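Local coordinates for 389aa long hypothetical nucleolar protein (Pyrococcus horikoshii, PDB 5ZVD) that uses S-adenosyl-L-methionine to methylate the C5 position of cytosine 72 in several tRNAs, a change that appears slightly to promote their thermal stability, at residues N15-E20 / C323-E328. Numbering follows the deposited sequence.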
# COMPACT_ATOMS: atom_id res chain seq x y z
N ASN A 15 -17.84 16.78 2.51
CA ASN A 15 -17.81 17.59 3.73
C ASN A 15 -16.40 17.82 4.26
O ASN A 15 -16.15 18.78 4.98
CB ASN A 15 -18.67 16.95 4.83
CG ASN A 15 -20.15 16.86 4.47
OD1 ASN A 15 -20.67 17.68 3.71
ND2 ASN A 15 -20.83 15.86 5.02
N LEU A 16 -15.48 16.93 3.92
CA LEU A 16 -14.13 16.97 4.49
C LEU A 16 -13.12 17.64 3.58
O LEU A 16 -12.14 18.21 4.04
CB LEU A 16 -13.66 15.55 4.83
CG LEU A 16 -12.23 15.41 5.39
CD1 LEU A 16 -12.04 16.26 6.64
CD2 LEU A 16 -11.90 13.95 5.67
N PHE A 17 -13.37 17.59 2.27
CA PHE A 17 -12.41 18.12 1.30
C PHE A 17 -13.02 19.20 0.41
O PHE A 17 -12.30 19.99 -0.19
CB PHE A 17 -11.87 16.99 0.42
CG PHE A 17 -11.28 15.84 1.18
CD1 PHE A 17 -10.14 16.01 1.94
CD2 PHE A 17 -11.85 14.57 1.11
CE1 PHE A 17 -9.59 14.95 2.64
CE2 PHE A 17 -11.30 13.51 1.80
CZ PHE A 17 -10.17 13.70 2.57
N GLY A 18 -14.34 19.22 0.32
CA GLY A 18 -15.01 20.11 -0.61
C GLY A 18 -15.38 19.33 -1.85
O GLY A 18 -14.61 18.47 -2.29
N LYS A 19 -16.56 19.62 -2.41
CA LYS A 19 -17.11 18.83 -3.49
C LYS A 19 -16.11 18.61 -4.62
O LYS A 19 -15.91 17.48 -5.07
CB LYS A 19 -18.38 19.48 -4.06
CG LYS A 19 -19.09 18.63 -5.10
CD LYS A 19 -20.09 19.45 -5.91
CE LYS A 19 -21.01 18.55 -6.71
NZ LYS A 19 -22.10 19.31 -7.39
N GLU A 20 -15.47 19.69 -5.05
CA GLU A 20 -14.59 19.63 -6.21
C GLU A 20 -13.37 18.75 -5.97
O GLU A 20 -13.01 17.94 -6.81
CB GLU A 20 -14.15 21.03 -6.62
CG GLU A 20 -13.48 21.07 -7.97
CD GLU A 20 -12.80 22.39 -8.26
OE1 GLU A 20 -12.63 23.19 -7.31
OE2 GLU A 20 -12.44 22.63 -9.43
N CYS A 323 -3.03 4.39 5.58
CA CYS A 323 -3.33 4.50 4.16
C CYS A 323 -4.81 4.84 3.98
O CYS A 323 -5.48 4.31 3.09
CB CYS A 323 -2.97 3.21 3.41
SG CYS A 323 -3.73 1.69 4.04
N THR A 324 -5.30 5.73 4.84
CA THR A 324 -6.70 6.12 4.78
C THR A 324 -6.84 7.65 4.77
O THR A 324 -5.90 8.37 5.10
CB THR A 324 -7.49 5.52 5.96
OG1 THR A 324 -8.89 5.63 5.71
CG2 THR A 324 -7.14 6.24 7.25
N LEU A 325 -8.02 8.12 4.38
CA LEU A 325 -8.27 9.55 4.15
C LEU A 325 -9.12 10.21 5.22
O LEU A 325 -9.27 11.43 5.23
CB LEU A 325 -8.95 9.74 2.80
CG LEU A 325 -8.17 9.32 1.56
CD1 LEU A 325 -9.11 8.72 0.52
CD2 LEU A 325 -7.43 10.52 1.01
N SER A 326 -9.70 9.41 6.11
CA SER A 326 -10.67 9.92 7.08
C SER A 326 -10.03 10.86 8.07
O SER A 326 -8.82 10.79 8.32
CB SER A 326 -11.35 8.76 7.82
OG SER A 326 -10.53 8.26 8.86
N TYR A 327 -10.83 11.75 8.65
CA TYR A 327 -10.32 12.68 9.64
C TYR A 327 -10.10 11.98 10.99
O TYR A 327 -9.05 12.14 11.61
CB TYR A 327 -11.28 13.86 9.81
CG TYR A 327 -10.76 14.92 10.75
CD1 TYR A 327 -10.07 16.03 10.27
CD2 TYR A 327 -10.96 14.81 12.12
CE1 TYR A 327 -9.59 16.99 11.14
CE2 TYR A 327 -10.48 15.77 12.99
CZ TYR A 327 -9.80 16.86 12.49
OH TYR A 327 -9.33 17.81 13.37
N GLU A 328 -11.09 11.20 11.41
CA GLU A 328 -11.06 10.52 12.71
C GLU A 328 -9.82 9.65 12.92
O GLU A 328 -9.23 9.66 14.01
CB GLU A 328 -12.32 9.66 12.87
CG GLU A 328 -13.63 10.44 12.96
CD GLU A 328 -14.13 10.93 11.61
OE1 GLU A 328 -13.50 10.61 10.58
OE2 GLU A 328 -15.17 11.64 11.59
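Leu16 and Tyr327 meet at about a right angle, one leucine methyl set against CB of the tyrosine. CD1 of Leu16 lies 4.0 Å from CB of Tyr327, while its other methyl, CD2, rests on the backbone, 3.7 Å from the carbonyl O of Leu325. With CG anti to the backbone N (chi1 177°), Leu16, in helix 7-17, reaches across to the loop, and its forked tip suits a surface that is part side chain, part peptide. Cutting Leu16 back to an alanine removes both methyls, which is likely to leave a gap beside the Leu325-Tyr327 backbone and take an apolar neighbour from the base of Tyr327.

Phe17 adds a second, edge-on approach: its CZ comes within 3.6 Å of Leu325 O, near the ring plane, and 4.2 Å from CB of Leu325. One face of this flat ring carries CG of Leu16, 3.8 Å above its centre, so the two helix residues present a joint apolar surface. No hydrogen bond crosses between the segments. Several polar groups of the loop find partners nearby: Leu325 O accepts from Arg363, and Tyr12, one turn earlier on helix 7-17, bonds through its OH to Tyr327 N and Glu328 OE1. Ser326 OG hydrogen-bonds to Glu329, and the serine caps a backbone N as the chain turns into helix 328-338.

This packing joins the N-terminal ferredoxin-like region to the Rossmann-like methyltransferase domain of the RsmB/NOP family, just beyond strand 316-322, at the loop that starts with the predicted nucleophile Cys323.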